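Long-range contacts in quinoline 2-oxidoreductase large subunit (Pseudomonas putida, PDB 1T3Q), which forms the molybdenum-containing subunit of a hydroxylase that probably oxidises quinoline at carbon 2, holding the molybdenum centre and its pterin cytosine dinucleotide: residues Gly41-Ala46 with Leu275-Arg280; Asp159-Asn164 with Ala359-Lys364; Glu435-Glu440 with Asp659-Glu664. One frame throughout, in Å; residues are numbered along the deposited sequence.

Contact 1: Gly41-Ala46 with Leu275-Arg280; sequences GMLHVA and LGRPVR
R277 grips the carbonyl of G41, and its chain can be followed outward from CB. CB and CD pass beside L43, CD lying 4.1 Å from L43 CD1. The bend at chi3 (64°) puts NE 2.9 Å from G41 O, in the carbonyl plane on a lone pair. NH2 bonds the same oxygen from above that plane, so this side-on grip spends two bent bonds on one atom. L43 CD2 lies over one face of the guanidinium, 3.7 Å above its plane and offset toward the rim, an apolar neighbour for the flat group; NH1 also lies near L43 CD2. An alanine in place of R277 would probably leave G41 O without these two donors and open a gap beside the L43 methyls. Glycine suits position 41, since its phi is positive and a CB would point at R277.

Beyond this loop the strands pair in parallel, with L43 N to P278 O (2.8 Å), R280 N to L43 O and V45 N to R280 O. R280 runs extended beside H44, its CD 3.8 Å from M42 CE. Its NH1 bonds A35 O, while NH2 reaches H44 ND1 through a shared water.

The hammerhead-family region and the cofactor-binding region are thus joined within one sheet. The chemistry implies a split of labour: backbone bonds set the register, one arginine fastens the loop before strand 43-49, and the other ends in a partly hydrated polar cluster.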
ATOM      1  N   GLY B  41       8.046   2.369 -10.763  1.00 25.33           N
ATOM      2  CA  GLY B  41       9.359   1.932 -11.219  1.00 24.79           C
ATOM      3  C   GLY B  41       9.533   0.429 -11.327  1.00 24.29           C
ATOM      4  O   GLY B  41      10.638  -0.067 -11.541  1.00 22.90           O
ATOM      5  N   MET B  42       8.430  -0.293 -11.190  1.00 23.19           N
ATOM      6  CA  MET B  42       8.421  -1.748 -11.250  1.00 23.48           C
ATOM      7  C   MET B  42       9.061  -2.332 -12.512  1.00 22.54           C
ATOM      8  O   MET B  42       8.725  -1.936 -13.633  1.00 21.27           O
ATOM      9  CB  MET B  42       6.971  -2.224 -11.136  1.00 25.00           C
ATOM     10  CG  MET B  42       6.769  -3.696 -10.898  1.00 29.23           C
ATOM     11  SD  MET B  42       5.034  -3.971 -10.493  0.50 26.58           S
ATOM     12  CE  MET B  42       4.237  -3.446 -11.994  1.00 29.40           C
ATOM     13  N   LEU B  43       9.977  -3.280 -12.317  1.00 19.45           N
ATOM     14  CA  LEU B  43      10.660  -3.960 -13.420  1.00 19.23           C
ATOM     15  C   LEU B  43      10.134  -5.389 -13.549  1.00 17.44           C
ATOM     16  O   LEU B  43       9.460  -5.899 -12.644  1.00 18.47           O
ATOM     17  CB  LEU B  43      12.178  -3.965 -13.192  1.00 19.15           C
ATOM     18  CG  LEU B  43      12.854  -2.594 -13.265  1.00 20.16           C
ATOM     19  CD1 LEU B  43      14.298  -2.703 -12.800  1.00 20.70           C
ATOM     20  CD2 LEU B  43      12.779  -2.065 -14.696  1.00 19.99           C
ATOM     21  N   HIS B  44      10.458  -6.039 -14.663  1.00 16.72           N
ATOM     22  CA  HIS B  44       9.970  -7.382 -14.941  1.00 17.54           C
ATOM     23  C   HIS B  44      11.044  -8.427 -15.190  1.00 19.08           C
ATOM     24  O   HIS B  44      12.039  -8.164 -15.869  1.00 19.34           O
ATOM     25  CB  HIS B  44       9.044  -7.323 -16.152  1.00 16.36           C
ATOM     26  CG  HIS B  44       7.941  -6.323 -16.003  1.00 17.56           C
ATOM     27  ND1 HIS B  44       6.646  -6.684 -15.703  1.00 17.69           N
ATOM     28  CD2 HIS B  44       7.954  -4.970 -16.058  1.00 18.99           C
ATOM     29  CE1 HIS B  44       5.907  -5.596 -15.577  1.00 17.50           C
ATOM     30  NE2 HIS B  44       6.677  -4.543 -15.787  1.00 18.91           N
ATOM     31  N   VAL B  45      10.831  -9.622 -14.654  1.00 18.08           N
ATOM     32  CA  VAL B  45      11.803 -10.691 -14.843  1.00 19.84           C
ATOM     33  C   VAL B  45      11.278 -11.763 -15.793  1.00 20.72           C
ATOM     34  O   VAL B  45      10.079 -12.057 -15.820  1.00 20.15           O
ATOM     35  CB  VAL B  45      12.189 -11.349 -13.488  1.00 23.42           C
ATOM     36  CG1 VAL B  45      10.999 -12.076 -12.893  1.00 24.00           C
ATOM     37  CG2 VAL B  45      13.360 -12.313 -13.684  1.00 23.66           C
ATOM     38  N   ALA B  46      12.184 -12.312 -16.600  1.00 17.06           N
ATOM     39  CA  ALA B  46      11.870 -13.391 -17.533  1.00 17.52           C
ATOM     40  C   ALA B  46      12.969 -14.416 -17.312  1.00 18.38           C
ATOM     41  O   ALA B  46      14.065 -14.059 -16.874  1.00 18.32           O
ATOM     42  CB  ALA B  46      11.896 -12.903 -18.965  1.00 17.59           C
ATOM     43  N   LEU B 275      18.888  -4.100  -7.687  1.00 19.97           N
ATOM     44  CA  LEU B 275      18.541  -2.991  -8.572  1.00 20.51           C
ATOM     45  C   LEU B 275      17.976  -1.742  -7.904  1.00 19.89           C
ATOM     46  O   LEU B 275      17.943  -0.674  -8.517  1.00 19.30           O
ATOM     47  CB  LEU B 275      17.552  -3.477  -9.641  1.00 18.89           C
ATOM     48  CG  LEU B 275      18.031  -4.596 -10.567  1.00 22.68           C
ATOM     49  CD1 LEU B 275      16.859  -5.137 -11.379  1.00 22.81           C
ATOM     50  CD2 LEU B 275      19.125  -4.069 -11.487  1.00 23.74           C
ATOM     51  N   GLY B 276      17.522  -1.867  -6.663  1.00 18.22           N
ATOM     52  CA  GLY B 276      16.961  -0.714  -5.984  1.00 18.16           C
ATOM     53  C   GLY B 276      15.606  -0.323  -6.552  1.00 19.20           C
ATOM     54  O   GLY B 276      15.187   0.828  -6.453  1.00 19.65           O
ATOM     55  N   ARG B 277      14.926  -1.283  -7.167  1.00 19.91           N
ATOM     56  CA  ARG B 277      13.601  -1.048  -7.739  1.00 21.94           C
ATOM     57  C   ARG B 277      12.756  -2.309  -7.586  1.00 20.53           C
ATOM     58  O   ARG B 277      13.291  -3.403  -7.410  1.00 18.80           O
ATOM     59  CB  ARG B 277      13.717  -0.680  -9.219  1.00 24.47           C
ATOM     60  CG  ARG B 277      14.417   0.646  -9.454  1.00 29.66           C
ATOM     61  CD  ARG B 277      14.607   0.927 -10.922  1.00 33.90           C
ATOM     62  NE  ARG B 277      13.338   1.076 -11.626  1.00 37.47           N
ATOM     63  CZ  ARG B 277      13.241   1.352 -12.922  1.00 37.75           C
ATOM     64  NH1 ARG B 277      14.343   1.509 -13.651  1.00 36.19           N
ATOM     65  NH2 ARG B 277      12.048   1.467 -13.491  1.00 36.43           N
ATOM     66  N   PRO B 278      11.423  -2.171  -7.642  1.00 18.46           N
ATOM     67  CA  PRO B 278      10.570  -3.354  -7.502  1.00 20.16           C
ATOM     68  C   PRO B 278      10.794  -4.314  -8.665  1.00 18.39           C
ATOM     69  O   PRO B 278      11.050  -3.890  -9.795  1.00 19.03           O
ATOM     70  CB  PRO B 278       9.151  -2.770  -7.509  1.00 19.76           C
ATOM     71  CG  PRO B 278       9.340  -1.384  -7.017  1.00 19.52           C
ATOM     72  CD  PRO B 278      10.605  -0.950  -7.723  1.00 20.84           C
ATOM     73  N   VAL B 279      10.710  -5.608  -8.384  1.00 17.73           N
ATOM     74  CA  VAL B 279      10.886  -6.623  -9.417  1.00 17.00           C
ATOM     75  C   VAL B 279       9.696  -7.565  -9.391  1.00 17.89           C
ATOM     76  O   VAL B 279       9.419  -8.217  -8.379  1.00 17.02           O
ATOM     77  CB  VAL B 279      12.180  -7.429  -9.205  1.00 17.68           C
ATOM     78  CG1 VAL B 279      12.296  -8.509 -10.272  1.00 17.82           C
ATOM     79  CG2 VAL B 279      13.382  -6.494  -9.249  1.00 17.42           C
ATOM     80  N   ARG B 280       9.005  -7.631 -10.522  1.00 18.48           N
ATOM     81  CA  ARG B 280       7.809  -8.440 -10.680  1.00 18.50           C
ATOM     82  C   ARG B 280       8.026  -9.735 -11.451  1.00 17.99           C
ATOM     83  O   ARG B 280       8.599  -9.735 -12.545  1.00 17.72           O
ATOM     84  CB  ARG B 280       6.746  -7.591 -11.389  1.00 17.94           C
ATOM     85  CG  ARG B 280       5.440  -8.285 -11.783  1.00 16.41           C
ATOM     86  CD  ARG B 280       4.564  -7.228 -12.448  1.00 18.00           C
ATOM     87  NE  ARG B 280       3.182  -7.611 -12.707  1.00 20.61           N
ATOM     88  CZ  ARG B 280       2.764  -8.225 -13.808  1.00 19.17           C
ATOM     89  NH1 ARG B 280       1.481  -8.516 -13.953  1.00 21.34           N
ATOM     90  NH2 ARG B 280       3.626  -8.554 -14.760  1.00 20.30           N
TER
HETATM   91  O   HOH W   1       6.263  -9.362 -15.079  1.00 23.15           O
HETATM   92  O   HOH W   2       7.568 -11.637 -14.925  1.00 20.77           O

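Contact 2: Asp159-Asn164 with Ala359-Lys364; sequences DTLAGN and AVATNK
L161 and A361 meet through their side chains, while N164 meets A361 through its main chain. The CB of A361 points toward the loop, and L161 sends CD1 to within 4.4 Å of it; V166 of strand 165-170 touches both, so a small methyl suits the spot. N164 turns differently. Its side-chain amide bonds other partners: OD1 accepts from A157 N, and ND2 donates to A150 O and A155 O. Asparagine, with an acceptor and a donor on one short chain, serves this purpose well.

The main-chain carbonyl of N164, by contrast, faces V360 and A361. A361 N donates to N164 O at 2.7 Å, in the carbonyl plane and nearly straight (164°). V360 CA adds a CH···O contact to the same oxygen at 3.1 Å, and the side chain of V360 packs on I147, A150 and L151 of helix 147-152.

Strands 165-170 and 352-360 are antiparallel neighbours, and the bond joins the two chains where N164 leads into strand 165-170, beside A361. Chemically the contact relies on one short backbone bond in buried surroundings. A361 O is buried with no polar partner in the model, N164 CB lying 3.8 Å from A361 O, which probably carries some energetic cost.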
ATOM      1  N   ASP B 159      23.822 -35.258  -8.690  1.00 24.66           N
ATOM      2  CA  ASP B 159      25.192 -35.595  -8.311  1.00 27.45           C
ATOM      3  C   ASP B 159      25.654 -35.195  -6.915  1.00 28.13           C
ATOM      4  O   ASP B 159      26.739 -35.598  -6.488  1.00 27.82           O
ATOM      5  CB  ASP B 159      26.191 -35.053  -9.347  1.00 28.97           C
ATOM      6  CG  ASP B 159      26.112 -33.547  -9.522  1.00 31.34           C
ATOM      7  OD1 ASP B 159      25.833 -32.832  -8.539  1.00 34.56           O
ATOM      8  OD2 ASP B 159      26.355 -33.073 -10.651  1.00 35.29           O
ATOM      9  N   THR B 160      24.857 -34.411  -6.197  1.00 27.48           N
ATOM     10  CA  THR B 160      25.242 -34.023  -4.845  1.00 27.53           C
ATOM     11  C   THR B 160      24.763 -35.089  -3.864  1.00 27.02           C
ATOM     12  O   THR B 160      25.042 -35.016  -2.669  1.00 28.60           O
ATOM     13  CB  THR B 160      24.612 -32.676  -4.422  1.00 28.22           C
ATOM     14  OG1 THR B 160      23.190 -32.829  -4.308  1.00 26.69           O
ATOM     15  CG2 THR B 160      24.927 -31.589  -5.442  1.00 28.16           C
ATOM     16  N   LEU B 161      24.040 -36.080  -4.376  1.00 27.14           N
ATOM     17  CA  LEU B 161      23.509 -37.147  -3.535  1.00 28.00           C
ATOM     18  C   LEU B 161      24.256 -38.462  -3.701  1.00 28.00           C
ATOM     19  O   LEU B 161      24.999 -38.657  -4.664  1.00 28.82           O
ATOM     20  CB  LEU B 161      22.030 -37.390  -3.853  1.00 26.46           C
ATOM     21  CG  LEU B 161      21.062 -36.209  -3.791  1.00 27.68           C
ATOM     22  CD1 LEU B 161      19.655 -36.696  -4.094  1.00 25.72           C
ATOM     23  CD2 LEU B 161      21.118 -35.560  -2.424  1.00 27.68           C
ATOM     24  N   ALA B 162      24.044 -39.366  -2.751  1.00 28.53           N
ATOM     25  CA  ALA B 162      24.656 -40.682  -2.793  1.00 29.66           C
ATOM     26  C   ALA B 162      23.577 -41.631  -3.306  1.00 29.72           C
ATOM     27  O   ALA B 162      22.763 -42.144  -2.534  1.00 32.92           O
ATOM     28  CB  ALA B 162      25.110 -41.092  -1.406  1.00 29.55           C
ATOM     29  N   GLY B 163      23.558 -41.847  -4.614  1.00 28.47           N
ATOM     30  CA  GLY B 163      22.557 -42.726  -5.190  1.00 26.95           C
ATOM     31  C   GLY B 163      21.269 -41.962  -5.421  1.00 26.36           C
ATOM     32  O   GLY B 163      21.157 -40.800  -5.034  1.00 26.99           O
ATOM     33  N   ASN B 164      20.288 -42.608  -6.037  1.00 24.69           N
ATOM     34  CA  ASN B 164      19.020 -41.944  -6.324  1.00 23.95           C
ATOM     35  C   ASN B 164      17.939 -42.121  -5.268  1.00 23.74           C
ATOM     36  O   ASN B 164      16.875 -41.512  -5.368  1.00 23.79           O
ATOM     37  CB  ASN B 164      18.487 -42.404  -7.681  1.00 21.89           C
ATOM     38  CG  ASN B 164      19.415 -42.047  -8.821  1.00 22.30           C
ATOM     39  OD1 ASN B 164      19.897 -40.917  -8.909  1.00 23.59           O
ATOM     40  ND2 ASN B 164      19.664 -43.005  -9.706  1.00 21.89           N
ATOM     41  N   ALA B 359      11.452 -43.089  -2.007  1.00 18.85           N
ATOM     42  CA  ALA B 359      11.406 -41.848  -2.775  1.00 18.39           C
ATOM     43  C   ALA B 359      12.702 -41.790  -3.571  1.00 19.92           C
ATOM     44  O   ALA B 359      13.787 -41.835  -2.991  1.00 20.80           O
ATOM     45  CB  ALA B 359      11.311 -40.644  -1.839  1.00 17.12           C
ATOM     46  N   VAL B 360      12.600 -41.705  -4.892  1.00 20.39           N
ATOM     47  CA  VAL B 360      13.796 -41.648  -5.724  1.00 21.15           C
ATOM     48  C   VAL B 360      13.893 -40.370  -6.532  1.00 21.96           C
ATOM     49  O   VAL B 360      12.887 -39.828  -7.003  1.00 20.77           O
ATOM     50  CB  VAL B 360      13.875 -42.839  -6.704  1.00 20.65           C
ATOM     51  CG1 VAL B 360      13.948 -44.139  -5.925  1.00 22.07           C
ATOM     52  CG2 VAL B 360      12.665 -42.836  -7.643  1.00 21.66           C
ATOM     53  N   ALA B 361      15.121 -39.892  -6.686  1.00 20.79           N
ATOM     54  CA  ALA B 361      15.374 -38.688  -7.454  1.00 21.57           C
ATOM     55  C   ALA B 361      15.396 -39.033  -8.936  1.00 22.08           C
ATOM     56  O   ALA B 361      15.925 -40.074  -9.337  1.00 22.70           O
ATOM     57  CB  ALA B 361      16.702 -38.072  -7.034  1.00 21.76           C
ATOM     58  N   THR B 362      14.802 -38.162  -9.743  1.00 20.11           N
ATOM     59  CA  THR B 362      14.760 -38.338 -11.186  1.00 18.57           C
ATOM     60  C   THR B 362      15.036 -36.961 -11.770  1.00 17.47           C
ATOM     61  O   THR B 362      14.916 -35.955 -11.072  1.00 18.12           O
ATOM     62  CB  THR B 362      13.370 -38.814 -11.665  1.00 19.67           C
ATOM     63  OG1 THR B 362      12.382 -37.858 -11.271  1.00 19.92           O
ATOM     64  CG2 THR B 362      13.023 -40.168 -11.061  1.00 19.10           C
ATOM     65  N   ASN B 363      15.415 -36.903 -13.039  1.00 18.89           N
ATOM     66  CA  ASN B 363      15.690 -35.613 -13.648  1.00 18.75           C
ATOM     67  C   ASN B 363      14.411 -34.984 -14.197  1.00 19.04           C
ATOM     68  O   ASN B 363      14.208 -34.882 -15.405  1.00 18.75           O
ATOM     69  CB  ASN B 363      16.760 -35.762 -14.731  1.00 18.85           C
ATOM     70  CG  ASN B 363      18.132 -36.055 -14.140  1.00 18.56           C
ATOM     71  OD1 ASN B 363      18.678 -37.144 -14.310  1.00 18.91           O
ATOM     72  ND2 ASN B 363      18.683 -35.084 -13.422  1.00 14.73           N
ATOM     73  N   LYS B 364      13.552 -34.575 -13.268  1.00 19.98           N
ATOM     74  CA  LYS B 364      12.272 -33.945 -13.576  1.00 18.33           C
ATOM     75  C   LYS B 364      12.093 -32.862 -12.530  1.00 20.04           C
ATOM     76  O   LYS B 364      12.867 -32.790 -11.574  1.00 19.47           O
ATOM     77  CB  LYS B 364      11.145 -34.966 -13.451  1.00 18.57           C
ATOM     78  CG  LYS B 364      11.310 -36.177 -14.347  1.00 17.67           C
ATOM     79  CD  LYS B 364      10.248 -37.228 -14.068  1.00 19.19           C
ATOM     80  CE  LYS B 364      10.485 -38.464 -14.926  1.00 18.77           C
ATOM     81  NZ  LYS B 364       9.452 -39.505 -14.729  1.00 18.93           N
TER

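Contact 3: Glu435-Glu440 with Asp659-Glu664; sequences EMVNPE and DFFAVE
F661 lies flat against the last turn of helix 426-437, and this is where the contact is tight. V437 CA sits 4.2 Å above the F661 ring, over its centre, with M436 C over the same face. V437 CG2 reaches the ring at F661 CD2, 3.7 Å away, and M436 O approaches F661 CE1 at 3.6 Å. A flat aromatic suits this place because backbone and side chain alike can rest on its broad surface.

M436 fills the other half. CG stands beside the backbone N (chi1 -65°), the chain extends to SD, and a bend at chi3 (74°) places CE by the strand. M436 SD lies 3.6 Å from V663 CG2, the two side chains crossing obliquely, while M436 CE comes within 3.7 Å of A662 O. The flexible, unbranched methionine can follow the strand from V663 to A662; beta-branched V663 offers a compact surface to it. No hydrogen bond crosses between the segments, so shape and apolar contact hold them.

The other side is looser. N438 is exposed, has a positive phi as the helix ends, and leads its side chain away from the strand, where OD1 caps A441 N at the start of helix 439-450. P439 follows, a residue well suited to the first turn of a helix. D659, partly exposed, uses OD2 for a salt bridge with R445 of helix 439-450.

In the fold, helix 426-437 covers one face of the sheet containing strands 636-649, 655-665 and 722-726. V437 also touches A643, M436 touches R723 and R725, and V663 packs on T429, L432 and L433. F660 and A662 turn to the opposite face, against helix 672-692, so strand 655-665 is sandwiched between helices.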
ATOM      1  N   GLU B 435     -27.447 -46.188   0.784  1.00 23.54           N
ATOM      2  CA  GLU B 435     -28.806 -45.665   0.625  1.00 24.01           C
ATOM      3  C   GLU B 435     -28.847 -44.660  -0.528  1.00 24.56           C
ATOM      4  O   GLU B 435     -29.761 -44.670  -1.352  1.00 25.31           O
ATOM      5  CB  GLU B 435     -29.267 -44.966   1.910  1.00 23.75           C
ATOM      6  N   MET B 436     -27.856 -43.781  -0.571  1.00 24.51           N
ATOM      7  CA  MET B 436     -27.784 -42.773  -1.621  1.00 25.25           C
ATOM      8  C   MET B 436     -27.671 -43.415  -2.996  1.00 24.42           C
ATOM      9  O   MET B 436     -28.347 -43.013  -3.942  1.00 23.29           O
ATOM     10  CB  MET B 436     -26.586 -41.855  -1.381  1.00 24.45           C
ATOM     11  CG  MET B 436     -26.694 -41.034  -0.116  1.00 26.57           C
ATOM     12  SD  MET B 436     -25.235 -40.014   0.173  1.00 27.42           S
ATOM     13  CE  MET B 436     -25.452 -38.723  -1.072  1.00 27.69           C
ATOM     14  N   VAL B 437     -26.815 -44.427  -3.095  1.00 23.94           N
ATOM     15  CA  VAL B 437     -26.578 -45.126  -4.350  1.00 24.37           C
ATOM     16  C   VAL B 437     -27.745 -45.985  -4.817  1.00 26.55           C
ATOM     17  O   VAL B 437     -28.088 -45.973  -5.998  1.00 27.35           O
ATOM     18  CB  VAL B 437     -25.316 -46.014  -4.246  1.00 23.30           C
ATOM     19  CG1 VAL B 437     -25.212 -46.937  -5.454  1.00 22.87           C
ATOM     20  CG2 VAL B 437     -24.084 -45.136  -4.150  1.00 21.69           C
ATOM     21  N   ASN B 438     -28.350 -46.724  -3.891  1.00 27.86           N
ATOM     22  CA  ASN B 438     -29.466 -47.605  -4.221  1.00 30.24           C
ATOM     23  C   ASN B 438     -28.947 -48.650  -5.202  1.00 30.87           C
ATOM     24  O   ASN B 438     -29.368 -48.694  -6.356  1.00 28.84           O
ATOM     25  CB  ASN B 438     -30.606 -46.814  -4.868  1.00 31.26           C
ATOM     26  CG  ASN B 438     -31.852 -47.654  -5.071  1.00 33.93           C
ATOM     27  OD1 ASN B 438     -31.812 -48.880  -4.966  1.00 33.52           O
ATOM     28  ND2 ASN B 438     -32.968 -46.996  -5.371  1.00 34.30           N
ATOM     29  N   PRO B 439     -28.021 -49.510  -4.747  1.00 32.75           N
ATOM     30  CA  PRO B 439     -27.427 -50.560  -5.581  1.00 33.39           C
ATOM     31  C   PRO B 439     -28.419 -51.432  -6.349  1.00 34.76           C
ATOM     32  O   PRO B 439     -28.133 -51.867  -7.465  1.00 35.93           O
ATOM     33  CB  PRO B 439     -26.576 -51.353  -4.588  1.00 33.18           C
ATOM     34  CG  PRO B 439     -27.254 -51.114  -3.273  1.00 33.95           C
ATOM     35  CD  PRO B 439     -27.588 -49.652  -3.346  1.00 32.86           C
ATOM     36  N   GLU B 440     -29.582 -51.688  -5.761  1.00 34.89           N
ATOM     37  CA  GLU B 440     -30.583 -52.510  -6.431  1.00 34.95           C
ATOM     38  C   GLU B 440     -30.968 -51.856  -7.754  1.00 34.75           C
ATOM     39  O   GLU B 440     -31.004 -52.512  -8.795  1.00 35.93           O
ATOM     40  CB  GLU B 440     -31.819 -52.669  -5.544  1.00 35.83           C
ATOM     41  N   ASP B 659     -22.820 -40.048 -12.305  1.00 19.95           N
ATOM     42  CA  ASP B 659     -23.312 -39.770 -10.966  1.00 19.93           C
ATOM     43  C   ASP B 659     -22.179 -39.721  -9.949  1.00 19.07           C
ATOM     44  O   ASP B 659     -21.155 -40.376 -10.111  1.00 20.74           O
ATOM     45  CB  ASP B 659     -24.290 -40.861 -10.521  1.00 20.01           C
ATOM     46  CG  ASP B 659     -25.465 -41.015 -11.459  1.00 24.07           C
ATOM     47  OD1 ASP B 659     -26.497 -40.348 -11.238  1.00 26.90           O
ATOM     48  OD2 ASP B 659     -25.355 -41.805 -12.417  1.00 24.46           O
ATOM     49  N   PHE B 660     -22.382 -38.940  -8.899  1.00 18.59           N
ATOM     50  CA  PHE B 660     -21.402 -38.846  -7.832  1.00 19.51           C
ATOM     51  C   PHE B 660     -22.147 -38.599  -6.533  1.00 19.39           C
ATOM     52  O   PHE B 660     -23.003 -37.713  -6.443  1.00 20.26           O
ATOM     53  CB  PHE B 660     -20.388 -37.733  -8.104  1.00 19.36           C
ATOM     54  CG  PHE B 660     -18.961 -38.175  -7.929  1.00 19.79           C
ATOM     55  CD1 PHE B 660     -18.464 -38.487  -6.667  1.00 22.00           C
ATOM     56  CD2 PHE B 660     -18.130 -38.331  -9.033  1.00 21.61           C
ATOM     57  CE1 PHE B 660     -17.158 -38.958  -6.509  1.00 20.94           C
ATOM     58  CE2 PHE B 660     -16.823 -38.799  -8.886  1.00 21.95           C
ATOM     59  CZ  PHE B 660     -16.338 -39.114  -7.621  1.00 20.66           C
ATOM     60  N   PHE B 661     -21.832 -39.421  -5.542  1.00 17.80           N
ATOM     61  CA  PHE B 661     -22.457 -39.342  -4.234  1.00 18.10           C
ATOM     62  C   PHE B 661     -21.360 -39.123  -3.203  1.00 18.92           C
ATOM     63  O   PHE B 661     -20.308 -39.757  -3.270  1.00 18.66           O
ATOM     64  CB  PHE B 661     -23.184 -40.651  -3.938  1.00 18.11           C
ATOM     65  CG  PHE B 661     -24.143 -41.073  -5.022  1.00 20.20           C
ATOM     66  CD1 PHE B 661     -25.443 -40.575  -5.057  1.00 21.19           C
ATOM     67  CD2 PHE B 661     -23.745 -41.970  -6.005  1.00 19.25           C
ATOM     68  CE1 PHE B 661     -26.331 -40.971  -6.061  1.00 21.19           C
ATOM     69  CE2 PHE B 661     -24.626 -42.370  -7.011  1.00 21.23           C
ATOM     70  CZ  PHE B 661     -25.918 -41.870  -7.037  1.00 19.39           C
ATOM     71  N   ALA B 662     -21.605 -38.226  -2.255  1.00 18.59           N
ATOM     72  CA  ALA B 662     -20.622 -37.943  -1.223  1.00 20.58           C
ATOM     73  C   ALA B 662     -21.232 -37.879   0.169  1.00 21.33           C
ATOM     74  O   ALA B 662     -22.305 -37.308   0.366  1.00 19.90           O
ATOM     75  CB  ALA B 662     -19.908 -36.623  -1.527  1.00 19.90           C
ATOM     76  N   VAL B 663     -20.541 -38.483   1.128  1.00 20.91           N
ATOM     77  CA  VAL B 663     -20.954 -38.449   2.524  1.00 21.55           C
ATOM     78  C   VAL B 663     -19.748 -37.870   3.253  1.00 21.79           C
ATOM     79  O   VAL B 663     -18.654 -38.431   3.191  1.00 22.30           O
ATOM     80  CB  VAL B 663     -21.250 -39.852   3.083  1.00 21.00           C
ATOM     81  CG1 VAL B 663     -21.461 -39.765   4.590  1.00 21.30           C
ATOM     82  CG2 VAL B 663     -22.481 -40.434   2.412  1.00 21.70           C
ATOM     83  N   GLU B 664     -19.934 -36.744   3.930  1.00 20.45           N
ATOM     84  CA  GLU B 664     -18.820 -36.115   4.629  1.00 22.06           C
ATOM     85  C   GLU B 664     -19.085 -35.857   6.099  1.00 21.31           C
ATOM     86  O   GLU B 664     -20.176 -35.439   6.483  1.00 19.27           O
ATOM     87  CB  GLU B 664     -18.453 -34.784   3.950  1.00 23.17           C
ATOM     88  CG  GLU B 664     -17.462 -33.919   4.733  1.00 28.92           C
ATOM     89  CD  GLU B 664     -16.057 -34.508   4.767  1.00 33.22           C
ATOM     90  OE1 GLU B 664     -15.275 -34.144   5.674  1.00 33.96           O
ATOM     91  OE2 GLU B 664     -15.729 -35.327   3.880  1.00 35.02           O
TER

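Overall arrangement
Contacts 1 and 2 interlock along the chain, their segments alternating, yet their centres are 35 Å apart and nearest atoms about 19 Å. Contact 3 follows both in sequence. Its centre is 53 Å from that of contact 1, on the opposite side of the chain's centre, and 44 Å from that of contact 2. Q224, F255 and G256 of the molybdenum pocket fall in the sequence spanned by both contacts 1 and 2, Y370 and R371 come soon after contact 2, and Y545 and A546 lie in that spanned by contact 3. In contact 3 the side chain of V663 is about 14 Å from the pterin cytosine dinucleotide, too far to touch it.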